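Local coordinates for Peptidase_M23 domain-containing protein (PDB 6SMK) that probably acts, through this catalytic domain, as a prophage-encoded zinc-dependent D,L-endopeptidase of family M23 that hydrolyses peptidoglycan, at residues A[12-18]-A[29-35]. The protein carries 1 engineered substitution. Numbering follows the deposited sequence.
With ZN (zinc ion), chain F.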
loop_
_atom_site.group_PDB
_atom_site.type_symbol
_atom_site.label_atom_id
_atom_site.label_comp_id
_atom_site.label_asym_id
_atom_site.label_seq_id
_atom_site.Cartn_x
_atom_site.Cartn_y
_atom_site.Cartn_z
ATOM N N PHE A 12 2.690 7.938 -10.778
ATOM C CA PHE A 12 1.567 7.536 -9.936
ATOM C C PHE A 12 0.551 8.664 -9.855
ATOM O O PHE A 12 0.898 9.805 -9.549
ATOM C CB PHE A 12 2.043 7.160 -8.528
ATOM C CG PHE A 12 2.928 5.948 -8.486
ATOM C CD1 PHE A 12 2.394 4.689 -8.396
ATOM C CD2 PHE A 12 4.290 6.075 -8.546
ATOM C CE1 PHE A 12 3.209 3.587 -8.365
ATOM C CE2 PHE A 12 5.106 4.972 -8.511
ATOM C CZ PHE A 12 4.571 3.735 -8.421
ATOM N N VAL A 13 -0.709 8.349 -10.129
ATOM C CA VAL A 13 -1.776 9.332 -9.998
ATOM C C VAL A 13 -2.875 8.766 -9.109
ATOM O O VAL A 13 -3.385 7.667 -9.356
ATOM C CB VAL A 13 -2.339 9.790 -11.360
ATOM C CG1 VAL A 13 -2.671 8.617 -12.237
ATOM C CG2 VAL A 13 -3.556 10.647 -11.141
ATOM N N ARG A 14 -3.217 9.527 -8.068
ATOM C CA ARG A 14 -4.239 9.168 -7.095
ATOM C C ARG A 14 -5.612 9.130 -7.740
ATOM O O ARG A 14 -5.997 10.060 -8.461
ATOM C CB ARG A 14 -4.224 10.195 -5.970
ATOM C CG ARG A 14 -5.060 9.908 -4.779
ATOM C CD ARG A 14 -4.359 10.533 -3.591
ATOM N NE ARG A 14 -5.223 10.724 -2.435
ATOM C CZ ARG A 14 -4.760 10.902 -1.207
ATOM N NH1 ARG A 14 -3.452 10.908 -0.990
ATOM N NH2 ARG A 14 -5.602 11.062 -0.202
ATOM N N THR A 15 -6.360 8.061 -7.462
ATOM C CA THR A 15 -7.669 7.854 -8.073
ATOM C C THR A 15 -8.778 7.711 -7.042
ATOM O O THR A 15 -9.723 8.506 -7.045
ATOM C CB THR A 15 -7.638 6.626 -8.988
ATOM O OG1 THR A 15 -7.418 5.451 -8.194
ATOM C CG2 THR A 15 -6.548 6.767 -10.009
ATOM N N SER A 16 -8.715 6.716 -6.174
ATOM C CA SER A 16 -9.746 6.523 -5.168
ATOM C C SER A 16 -9.162 6.801 -3.791
ATOM O O SER A 16 -8.118 6.243 -3.428
ATOM C CB SER A 16 -10.328 5.117 -5.248
ATOM O OG SER A 16 -9.552 4.240 -4.465
ATOM N N ASP A 17 -9.853 7.649 -3.028
ATOM C CA ASP A 17 -9.414 8.084 -1.717
ATOM C C ASP A 17 -9.674 6.996 -0.677
ATOM O O ASP A 17 -10.198 5.916 -0.974
ATOM C CB ASP A 17 -10.120 9.382 -1.349
ATOM C CG ASP A 17 -9.277 10.603 -1.637
ATOM O OD1 ASP A 17 -8.071 10.429 -1.913
ATOM O OD2 ASP A 17 -9.819 11.729 -1.578
ATOM N N TYR A 18 -9.304 7.279 0.568
ATOM C CA TYR A 18 -9.533 6.336 1.652
ATOM C C TYR A 18 -10.894 6.605 2.278
ATOM O O TYR A 18 -11.331 7.757 2.368
ATOM C CB TYR A 18 -8.435 6.438 2.715
ATOM C CG TYR A 18 -8.782 5.723 4.001
ATOM C CD1 TYR A 18 -8.661 4.351 4.102
ATOM C CD2 TYR A 18 -9.268 6.416 5.097
ATOM C CE1 TYR A 18 -8.996 3.689 5.269
ATOM C CE2 TYR A 18 -9.611 5.764 6.262
ATOM C CZ TYR A 18 -9.470 4.402 6.353
ATOM O OH TYR A 18 -9.819 3.755 7.530
ATOM N N HIS A 29 -13.264 1.880 1.004
ATOM C CA HIS A 29 -11.880 1.647 0.620
ATOM C C HIS A 29 -10.986 1.725 1.850
ATOM O O HIS A 29 -11.082 2.669 2.642
ATOM C CB HIS A 29 -11.428 2.657 -0.437
ATOM C CG HIS A 29 -10.265 2.189 -1.256
ATOM N ND1 HIS A 29 -8.983 2.649 -1.057
ATOM C CD2 HIS A 29 -10.188 1.289 -2.267
ATOM C CE1 HIS A 29 -8.166 2.055 -1.906
ATOM N NE2 HIS A 29 -8.872 1.226 -2.653
ATOM N N THR A 30 -10.114 0.731 2.000
ATOM C CA THR A 30 -9.282 0.574 3.186
ATOM C C THR A 30 -7.906 1.203 3.036
ATOM O O THR A 30 -7.098 1.150 3.968
ATOM C CB THR A 30 -9.149 -0.915 3.510
ATOM O OG1 THR A 30 -8.247 -1.531 2.593
ATOM C CG2 THR A 30 -10.477 -1.558 3.352
ATOM N N GLY A 31 -7.628 1.803 1.902
ATOM C CA GLY A 31 -6.368 2.488 1.679
ATOM C C GLY A 31 -6.551 3.553 0.636
ATOM O O GLY A 31 -7.660 4.047 0.410
ATOM N N ILE A 32 -5.457 3.902 -0.023
ATOM C CA ILE A 32 -5.467 4.903 -1.076
ATOM C C ILE A 32 -4.890 4.275 -2.335
ATOM O O ILE A 32 -3.781 3.726 -2.303
ATOM C CB ILE A 32 -4.664 6.139 -0.670
ATOM C CG1 ILE A 32 -5.157 6.622 0.697
ATOM C CG2 ILE A 32 -4.746 7.192 -1.770
ATOM C CD1 ILE A 32 -4.639 7.978 1.097
ATOM N N ASP A 33 -5.640 4.345 -3.434
ATOM C CA ASP A 33 -5.232 3.740 -4.695
ATOM C C ASP A 33 -4.514 4.775 -5.556
ATOM O O ASP A 33 -5.029 5.877 -5.779
ATOM C CB ASP A 33 -6.451 3.175 -5.437
ATOM C CG ASP A 33 -6.909 1.819 -4.894
ATOM O OD1 ASP A 33 -6.266 1.285 -3.969
ATOM O OD2 ASP A 33 -7.914 1.272 -5.394
ATOM N N TYR A 34 -3.321 4.428 -6.030
ATOM C CA TYR A 34 -2.583 5.251 -6.988
ATOM C C TYR A 34 -2.436 4.468 -8.285
ATOM O O TYR A 34 -1.880 3.363 -8.288
ATOM C CB TYR A 34 -1.203 5.635 -6.460
ATOM C CG TYR A 34 -1.176 6.749 -5.436
ATOM C CD1 TYR A 34 -1.423 6.489 -4.096
ATOM C CD2 TYR A 34 -0.871 8.052 -5.801
ATOM C CE1 TYR A 34 -1.383 7.500 -3.153
ATOM C CE2 TYR A 34 -0.826 9.066 -4.868
ATOM C CZ TYR A 34 -1.082 8.787 -3.545
ATOM O OH TYR A 34 -1.039 9.797 -2.607
ATOM N N ALA A 35 -2.920 5.037 -9.382
ATOM C CA ALA A 35 -2.864 4.363 -10.668
ATOM C C ALA A 35 -1.529 4.607 -11.352
ATOM O O ALA A 35 -0.942 5.688 -11.245
ATOM C CB ALA A 35 -3.999 4.832 -11.572
HETATM ZN ZN ZN F . -7.603 -0.172 -3.015
HETATM O O HOH W 1 -7.769 -1.654 -4.784
#
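Asp33 O takes a straight bond from Thr15 N (3.1 Å, 168° at the hydrogen) and a weak one from the hydroxyl of the same residue, Thr15 OG1. The strands 13-20 and 28-35 form an antiparallel hairpin with a beta bulge here: Asp33 O receives Thr15 N, while Asp33 N donates to Ser16 O, so Thr15 and Ser16 together face one residue. Toward Val13 the pairing is regular, and Val13 and Ala35 exchange two backbone bonds.

Arg14 and Tyr34 share one face of the hairpin. Arg14 lies across Tyr34, its CB off-centre above the ring (4.2 Å to the centroid) in a CH-pi contact. With CG anti to the backbone N (chi1 -172°), the chain runs past this ring until Arg14 NH1 donates to Tyr34 OH (3.1 Å). Ile32 CG2 supports one guanidinium face, while Arg14 NE and NH2 both donate to Asp17 OD1 in a side-on salt bridge, and NH2 forms a second with Asp127, which probably holds the flat group in place.

Asp33 and Ser16 lie on the other face, where the zinc site of the M23 domain is found. His29 NE2 (1.9 Å) and Asp33 OD1 (2.2 Å) bind the zinc ion together with His111 and a water, which also donates to Asp33 OD2. From the neighbouring strand, Ser16 OG stands 3.5 Å above the centre of the His29 ring plane.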